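Local coordinates for protein N(G),N(G)-dimethylarginine dimethylaminohydrolase (Pseudomonas aeruginosa, PDB 3RHY) that hydrolyses N-omega-methylated arginines, asymmetric dimethylarginine and monomethylarginine, to citrulline and the corresponding methylamines, at residues Arg211-Ala216 and Ile233-Ser238. Sequence-based numbering, arbitrary orientation.
Sequences RVIMPA and IEVDTS
Met214 is gripped through both its backbone polar atoms: its N donates to Ile233 O at 2.8 Å, and its O accepts from Val235 N at 2.8 Å. Ile233 N to Val212 O (2.9 Å) precedes this pair, and Ala216 N to Val235 O (2.9 Å) follows it. The last bond is the most bent, 140° at the hydrogen, and its donor stands 65° out of the carbonyl plane, so the bond departs from regular ladder geometry at Ala216, just past strand 211-215. Ile233 O and Met214 O each also take a CA-H...O contact, from the CA atoms of Ile213 and Glu234. The register, Ile213 beside Ile233 and Met214 beside Glu234, is parallel, as expected of a beta-alpha-beta unit whose connection contains helix 219-228; strand 206-208 pairs antiparallel with the other edge of 211-215, within the pentein propeller fold to which DDAH enzymes belong. On the face turned to helix 28-42, Ile213 CG1 lies 4.0 Å from Ile233 CB, the two side chains slanting across each other. Ile213 CG2, placed anti to the backbone N by a chi1 of -68°, runs alongside Val235, the two CG2 atoms 4.2 Å apart. The Met214 and Glu234 side chains leave from the other face and point the same way, with Met214 CG against Glu234 CB at 3.9 Å; Arg222 of helix 219-228 touches Met214 and forms a salt bridge with Glu234. Beyond the strand, Asp236 OD1 accepts from Ser238 N in an Asx turn, while Thr237 OG1, hydrogen-bonded to Tyr201 OH, rests near Pro215 CB.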
ATOM      1  N   ARG A 211       6.050  -1.417  14.720  1.00 31.95           N
ATOM      2  CA  ARG A 211       4.714  -1.954  14.965  1.00 30.44           C
ATOM      3  C   ARG A 211       4.328  -2.560  13.633  1.00 32.11           C
ATOM      4  O   ARG A 211       4.827  -2.138  12.587  1.00 32.78           O
ATOM      5  CB  ARG A 211       3.684  -0.876  15.296  1.00 29.45           C
ATOM      6  CG  ARG A 211       3.773  -0.257  16.674  1.00 28.44           C
ATOM      7  CD  ARG A 211       4.785   0.859  16.706  1.00 27.11           C
ATOM      8  NE  ARG A 211       4.507   1.784  17.797  1.00 27.44           N
ATOM      9  CZ  ARG A 211       5.325   2.761  18.174  1.00 26.15           C
ATOM     10  NH1 ARG A 211       4.989   3.556  19.175  1.00 25.97           N
ATOM     11  NH2 ARG A 211       6.484   2.928  17.557  1.00 24.75           N
ATOM     12  N   VAL A 212       3.458  -3.558  13.672  1.00 31.68           N
ATOM     13  CA  VAL A 212       2.980  -4.200  12.463  1.00 30.94           C
ATOM     14  C   VAL A 212       1.472  -4.247  12.578  1.00 32.07           C
ATOM     15  O   VAL A 212       0.940  -4.985  13.402  1.00 32.05           O
ATOM     16  CB  VAL A 212       3.484  -5.646  12.322  1.00 31.40           C
ATOM     17  CG1 VAL A 212       2.798  -6.310  11.133  1.00 32.75           C
ATOM     18  CG2 VAL A 212       4.992  -5.666  12.121  1.00 30.11           C
ATOM     19  N   ILE A 213       0.785  -3.438  11.779  1.00 31.54           N
ATOM     20  CA  ILE A 213      -0.669  -3.437  11.801  1.00 33.12           C
ATOM     21  C   ILE A 213      -1.152  -4.467  10.787  1.00 33.15           C
ATOM     22  O   ILE A 213      -0.765  -4.441   9.619  1.00 33.68           O
ATOM     23  CB  ILE A 213      -1.245  -2.035  11.465  1.00 32.39           C
ATOM     24  CG1 ILE A 213      -0.916  -1.058  12.601  1.00 31.86           C
ATOM     25  CG2 ILE A 213      -2.756  -2.123  11.263  1.00 30.37           C
ATOM     26  CD1 ILE A 213      -1.187   0.403  12.270  1.00 31.39           C
ATOM     27  N   MET A 214      -2.001  -5.379  11.246  1.00 35.87           N
ATOM     28  CA  MET A 214      -2.509  -6.441  10.390  1.00 35.33           C
ATOM     29  C   MET A 214      -4.013  -6.614  10.541  1.00 34.45           C
ATOM     30  O   MET A 214      -4.600  -6.191  11.532  1.00 34.77           O
ATOM     31  CB  MET A 214      -1.825  -7.752  10.761  1.00 36.71           C
ATOM     32  CG  MET A 214      -2.234  -8.266  12.138  1.00 37.41           C
ATOM     33  SD  MET A 214      -1.533  -9.889  12.527  1.00 40.19           S
ATOM     34  CE  MET A 214      -2.466 -10.947  11.364  1.00 38.23           C
ATOM     35  N   PRO A 215      -4.655  -7.255   9.560  1.00 35.31           N
ATOM     36  CA  PRO A 215      -6.102  -7.465   9.635  1.00 36.03           C
ATOM     37  C   PRO A 215      -6.429  -8.424  10.769  1.00 38.26           C
ATOM     38  O   PRO A 215      -5.677  -9.357  11.026  1.00 37.68           O
ATOM     39  CB  PRO A 215      -6.433  -8.053   8.270  1.00 34.58           C
ATOM     40  CG  PRO A 215      -5.183  -8.791   7.909  1.00 33.45           C
ATOM     41  CD  PRO A 215      -4.105  -7.821   8.316  1.00 35.30           C
ATOM     42  N   ALA A 216      -7.539  -8.188  11.457  1.00 39.44           N
ATOM     43  CA  ALA A 216      -7.923  -9.065  12.553  1.00 43.65           C
ATOM     44  C   ALA A 216      -8.490 -10.379  12.007  1.00 45.16           C
ATOM     45  O   ALA A 216      -9.126 -10.397  10.955  1.00 43.94           O
ATOM     46  CB  ALA A 216      -8.954  -8.373  13.437  1.00 42.52           C
ATOM     47  N   ILE A 233      -0.484  -5.190  15.973  1.00 34.11           N
ATOM     48  CA  ILE A 233      -1.709  -4.467  16.236  1.00 34.50           C
ATOM     49  C   ILE A 233      -2.650  -4.934  15.137  1.00 35.28           C
ATOM     50  O   ILE A 233      -2.364  -4.774  13.949  1.00 34.18           O
ATOM     51  CB  ILE A 233      -1.535  -2.947  16.121  1.00 34.82           C
ATOM     52  CG1 ILE A 233      -0.473  -2.460  17.109  1.00 33.37           C
ATOM     53  CG2 ILE A 233      -2.872  -2.262  16.412  1.00 34.04           C
ATOM     54  CD1 ILE A 233      -0.303  -0.953  17.118  1.00 32.92           C
ATOM     55  N   GLU A 234      -3.760  -5.539  15.525  1.00 35.58           N
ATOM     56  CA  GLU A 234      -4.691  -6.013  14.530  1.00 38.70           C
ATOM     57  C   GLU A 234      -5.936  -5.157  14.501  1.00 38.58           C
ATOM     58  O   GLU A 234      -6.454  -4.743  15.538  1.00 37.52           O
ATOM     59  CB  GLU A 234      -5.030  -7.485  14.781  1.00 41.45           C
ATOM     60  CG  GLU A 234      -5.306  -7.837  16.222  1.00 46.18           C
ATOM     61  CD  GLU A 234      -4.967  -9.287  16.525  1.00 47.64           C
ATOM     62  OE1 GLU A 234      -5.415 -10.176  15.776  1.00 47.24           O
ATOM     63  OE2 GLU A 234      -4.252  -9.534  17.518  1.00 50.96           O
ATOM     64  N   VAL A 235      -6.382  -4.865  13.286  1.00 38.75           N
ATOM     65  CA  VAL A 235      -7.561  -4.052  13.071  1.00 39.34           C
ATOM     66  C   VAL A 235      -8.474  -4.786  12.112  1.00 39.57           C
ATOM     67  O   VAL A 235      -8.024  -5.348  11.114  1.00 40.77           O
ATOM     68  CB  VAL A 235      -7.199  -2.678  12.466  1.00 39.19           C
ATOM     69  CG1 VAL A 235      -8.470  -1.893  12.159  1.00 39.76           C
ATOM     70  CG2 VAL A 235      -6.326  -1.901  13.438  1.00 36.64           C
ATOM     71  N   ASP A 236      -9.760  -4.781  12.428  1.00 38.66           N
ATOM     72  CA  ASP A 236     -10.745  -5.443  11.597  1.00 38.68           C
ATOM     73  C   ASP A 236     -11.054  -4.596  10.368  1.00 38.29           C
ATOM     74  O   ASP A 236     -11.604  -3.500  10.485  1.00 37.44           O
ATOM     75  CB  ASP A 236     -12.021  -5.686  12.408  1.00 36.81           C
ATOM     76  CG  ASP A 236     -13.093  -6.401  11.612  1.00 38.74           C
ATOM     77  OD1 ASP A 236     -12.747  -7.070  10.615  1.00 37.81           O
ATOM     78  OD2 ASP A 236     -14.281  -6.303  11.997  1.00 39.88           O
ATOM     79  N   THR A 237     -10.688  -5.107   9.196  1.00 38.04           N
ATOM     80  CA  THR A 237     -10.933  -4.411   7.936  1.00 38.86           C
ATOM     81  C   THR A 237     -11.759  -5.303   7.006  1.00 39.90           C
ATOM     82  O   THR A 237     -11.526  -5.338   5.798  1.00 40.55           O
ATOM     83  CB  THR A 237      -9.609  -4.052   7.232  1.00 37.16           C
ATOM     84  OG1 THR A 237      -8.886  -5.253   6.944  1.00 38.40           O
ATOM     85  CG2 THR A 237      -8.746  -3.151   8.121  1.00 36.42           C
ATOM     86  N   SER A 238     -12.731  -6.013   7.569  1.00 40.48           N
ATOM     87  CA  SER A 238     -13.569  -6.915   6.781  1.00 41.55           C
ATOM     88  C   SER A 238     -14.401  -6.248   5.678  1.00 41.46           C
ATOM     89  O   SER A 238     -14.668  -6.867   4.651  1.00 42.37           O
ATOM     90  CB  SER A 238     -14.489  -7.721   7.703  1.00 39.31           C
ATOM     91  OG  SER A 238     -15.293  -6.873   8.498  1.00 41.93           O
TER